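Local coordinates for oxalate-binding protein (Thermotoga maritima, PDB 1O4T) that binds oxalate and manganese in a cupin fold, is a predicted oxalate decarboxylase, and assembles as a homodimer, at the interface of chains A and B. Numbering follows the deposited sequence. Chains: chain A/B, putative oxalate decarboxylase.

Contact 1: the interface of chains A and B. Residues chain A 99-101, 103-105; chain B 20-23.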
# COMPACT_ATOMS: atom_id res chain seq x y z
N PRO A 99 -12.76 -2.62 -14.68
CA PRO A 99 -13.34 -1.91 -13.55
C PRO A 99 -12.74 -2.35 -12.23
O PRO A 99 -12.55 -3.55 -12.01
CB PRO A 99 -14.83 -2.23 -13.60
CG PRO A 99 -15.04 -3.25 -14.66
CD PRO A 99 -13.73 -3.49 -15.35
N ILE A 100 -12.46 -1.36 -11.38
CA ILE A 100 -11.82 -1.58 -10.11
C ILE A 100 -12.60 -0.92 -8.98
O ILE A 100 -13.47 -0.05 -9.21
CB ILE A 100 -10.33 -1.16 -10.13
CG1 ILE A 100 -10.06 0.23 -10.72
CG2 ILE A 100 -9.53 -2.17 -10.93
CD1 ILE A 100 -10.35 1.36 -9.82
N LYS A 101 -12.30 -1.42 -7.78
CA LYS A 101 -12.90 -0.96 -6.56
C LYS A 101 -11.94 -1.21 -5.39
O LYS A 101 -10.93 -1.94 -5.52
CB LYS A 101 -14.22 -1.69 -6.31
CG LYS A 101 -14.09 -3.19 -6.25
CD LYS A 101 -15.44 -3.83 -6.03
CE LYS A 101 -15.30 -5.15 -5.30
NZ LYS A 101 -16.63 -5.79 -5.22
N GLY A 103 -9.95 -2.46 -2.48
CA GLY A 103 -9.42 -3.80 -2.25
C GLY A 103 -8.66 -4.36 -3.44
O GLY A 103 -7.94 -5.34 -3.31
N ASP A 104 -8.81 -3.75 -4.62
CA ASP A 104 -8.11 -4.23 -5.82
C ASP A 104 -6.65 -3.78 -5.87
O ASP A 104 -6.30 -2.64 -5.55
CB ASP A 104 -8.83 -3.77 -7.08
CG ASP A 104 -10.17 -4.46 -7.28
OD1 ASP A 104 -10.52 -5.49 -6.63
OD2 ASP A 104 -10.97 -4.00 -8.10
N VAL A 105 -5.81 -4.68 -6.33
CA VAL A 105 -4.40 -4.36 -6.62
C VAL A 105 -4.29 -4.23 -8.13
O VAL A 105 -4.71 -5.12 -8.84
CB VAL A 105 -3.48 -5.47 -6.14
CG1 VAL A 105 -2.03 -5.23 -6.58
CG2 VAL A 105 -3.58 -5.62 -4.65
N VAL B 20 -4.95 -7.26 -12.54
CA VAL B 20 -5.67 -6.78 -11.40
C VAL B 20 -5.90 -7.99 -10.53
O VAL B 20 -6.25 -9.04 -11.02
CB VAL B 20 -6.98 -6.13 -11.81
CG1 VAL B 20 -7.87 -5.84 -10.58
CG2 VAL B 20 -6.68 -4.83 -12.61
N VAL B 21 -5.63 -7.82 -9.23
CA VAL B 21 -5.85 -8.83 -8.21
C VAL B 21 -6.90 -8.27 -7.25
O VAL B 21 -6.71 -7.20 -6.67
CB VAL B 21 -4.52 -9.09 -7.45
CG1 VAL B 21 -4.72 -10.03 -6.25
CG2 VAL B 21 -3.45 -9.64 -8.40
N ARG B 22 -8.00 -8.98 -7.08
CA ARG B 22 -9.09 -8.55 -6.21
C ARG B 22 -8.94 -9.17 -4.82
O ARG B 22 -9.19 -10.35 -4.62
CB ARG B 22 -10.44 -8.89 -6.85
CG ARG B 22 -11.66 -8.56 -5.96
CD ARG B 22 -12.97 -8.22 -6.74
NE ARG B 22 -12.79 -7.00 -7.55
CZ ARG B 22 -13.65 -6.50 -8.43
NH1 ARG B 22 -14.83 -7.09 -8.66
NH2 ARG B 22 -13.34 -5.38 -9.09
N SER B 23 -8.51 -8.36 -3.86
CA SER B 23 -8.24 -8.80 -2.47
C SER B 23 -9.24 -9.74 -1.90
O SER B 23 -8.87 -10.72 -1.22
CB SER B 23 -8.30 -7.61 -1.51
OG SER B 23 -7.05 -7.05 -1.38
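B:Arg22 lies alongside the carboxylate of A:Asp104, the two side chains running parallel and their flat groups only 2° from coplanar. The grip is side-on: NE of B:Arg22 donates to OD1 of A:Asp104 at 2.9 Å in a salt bridge, while NH2 of the same guanidinium takes OD2 at 2.9 Å, each oxygen offering its syn lone pair. OD2 of A:Asp104 also accepts a hydrogen bond from the backbone N of A:Lys101 at 2.9 Å, which comes from above the carboxylate plane, a second hold that probably limits rotation of the carboxylate. The aliphatic chain of A:Lys101 crosses B:Arg22 at about a right angle, laying CE over the centre of one guanidinium face, 3.8 Å from CZ of B:Arg22. A bend at chi3 (-63°) turns the end of the arginine back toward A:Asp104 and under this lysine methylene. The pair of side chains is carried on an antiparallel bridge between strand 20-22 of chain B and strand 104-108 of chain A, parts of the homodimer interface, where A:Val105 and B:Val21 exchange backbone hydrogen bonds; N of A:Val105 reaches O of B:Val21 at 2.7 Å. Where strand 20-22 ends, B:Ser23 gives two hydrogen bonds to the carbonyl O of A:Gly103: the backbone N approaches from above the carbonyl plane, whereas the hydroxyl OG of B:Ser23 lies in that plane on a lone pair, 2.7 Å from A:Gly103 O.

Contact 2: the interface of chains A and B. Residues chain A 19, 47, 51-52, 59; chain B 81, 105, 107.
Strands 78-86 and 104-108 of one cupin double-stranded beta-helix present B:Ile81, B:Val105 and B:Phe107 to an apolar patch of the partner subunit, formed by A:Leu47, A:Phe59 and A:Met19. A:Leu47 and B:Ile81 meet tip to tip, CD1 of A:Leu47 lying 3.8 Å from CD1 of B:Ile81. CD1 of A:Leu47 also lies 3.9 Å from CD1 of B:Phe107, approaching that ring obliquely, and sits off-centre over one face of the A:Phe59 ring. A:Phe59 and B:Ile81 run antiparallel past one another; with CG anti to its backbone N (chi1 -169°), the phenylalanine ring extends toward the isoleucine, bringing CZ of A:Phe59 to 3.6 Å from CG2 of B:Ile81. CE1 of A:Phe59 lies 4.1 Å from CG2 of B:Val105. An alanine in place of A:Phe59 would probably open a gap beside B:Ile81 CG2 and B:Val105 CG2 and leave A:Leu47 CD1 without the ring beneath it. A:Met19 runs alongside B:Phe107, with CG 3.8 Å from CB of B:Phe107 and the terminal methyl CE near ring atom CD2. The tip of the B:Phe107 ring faces a backbone carbonyl, CZ contacting O of A:Ala51 at 3.3 Å. The backbone N of B:Phe107 donates to O of A:Met19 at 2.8 Å. Within the fold, A:Phe59 belongs to strand 58-64, A:Leu47 lies in the loop after strand 40-45, and A:Met19 starts the modelled chain just before strand 20-22.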
# COMPACT_ATOMS: atom_id res chain seq x y z
N MET A 19 9.66 5.26 11.89
CA MET A 19 8.76 6.45 11.91
C MET A 19 7.33 6.04 11.54
O MET A 19 7.08 4.98 10.95
CB MET A 19 9.29 7.57 10.95
CG MET A 19 9.26 7.20 9.44
SD MET A 19 10.25 8.28 8.24
CE MET A 19 11.90 7.42 8.27
N LEU A 47 6.31 8.71 1.71
CA LEU A 47 7.73 8.47 1.97
C LEU A 47 8.56 8.89 0.79
O LEU A 47 8.19 8.65 -0.35
CB LEU A 47 7.97 7.00 2.18
CG LEU A 47 7.30 6.36 3.38
CD1 LEU A 47 7.34 4.82 3.22
CD2 LEU A 47 7.88 6.79 4.71
N ALA A 51 14.26 7.99 1.83
CA ALA A 51 13.75 7.13 2.89
C ALA A 51 13.76 5.66 2.42
O ALA A 51 14.13 4.76 3.18
CB ALA A 51 12.31 7.54 3.27
N MET A 52 13.37 5.43 1.16
CA MET A 52 13.21 4.07 0.64
C MET A 52 14.47 3.56 -0.01
O MET A 52 14.42 2.67 -0.85
CB MET A 52 12.00 3.99 -0.30
CG MET A 52 10.71 4.24 0.45
SD MET A 52 9.28 4.10 -0.61
CE MET A 52 9.52 5.61 -1.72
N PHE A 59 5.83 6.62 -3.19
CA PHE A 59 4.93 5.95 -2.27
C PHE A 59 3.91 7.02 -1.87
O PHE A 59 4.19 7.84 -1.00
CB PHE A 59 5.67 5.34 -1.08
CG PHE A 59 4.82 4.42 -0.25
CD1 PHE A 59 3.91 4.94 0.66
CD2 PHE A 59 4.86 3.05 -0.42
CE1 PHE A 59 3.07 4.12 1.42
CE2 PHE A 59 4.01 2.21 0.31
CZ PHE A 59 3.09 2.76 1.24
N ILE B 81 7.20 -1.51 5.23
CA ILE B 81 6.21 -0.46 5.35
C ILE B 81 4.90 -1.11 5.62
O ILE B 81 4.55 -2.09 4.98
CB ILE B 81 6.09 0.25 3.98
CG1 ILE B 81 7.44 0.87 3.60
CG2 ILE B 81 5.00 1.30 3.98
CD1 ILE B 81 7.57 1.21 2.16
N VAL B 105 1.11 5.38 7.88
CA VAL B 105 2.24 4.66 7.32
C VAL B 105 3.24 4.37 8.45
O VAL B 105 3.66 5.27 9.16
CB VAL B 105 2.95 5.52 6.20
CG1 VAL B 105 4.23 4.85 5.73
CG2 VAL B 105 2.02 5.77 5.02
N PHE B 107 7.00 2.85 9.13
CA PHE B 107 8.20 2.50 8.40
C PHE B 107 9.18 1.86 9.33
O PHE B 107 9.52 2.44 10.40
CB PHE B 107 8.83 3.76 7.80
CG PHE B 107 10.03 3.50 6.94
CD1 PHE B 107 9.88 3.11 5.62
CD2 PHE B 107 11.31 3.69 7.42
CE1 PHE B 107 10.99 2.88 4.83
CE2 PHE B 107 12.39 3.46 6.63
CZ PHE B 107 12.24 3.06 5.34

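The copies of contact 1 and contact 2 described here lie about 23 Å apart, measured between the centres of their C-alpha atoms, in one two-fold symmetric homodimer interface. Strand 104-108 serves both, from chain A in contact 1 and from chain B in contact 2, and position 105 contributes to each. The N-terminal segment likewise recurs, residues 20-23 of chain B in the first and residue 19 of chain A in the second. The twin of contact 1, with the chains exchanged, therefore adjoins contact 2 as one strand pairing, combining polar anchoring with apolar packing in patches along the dimer interface.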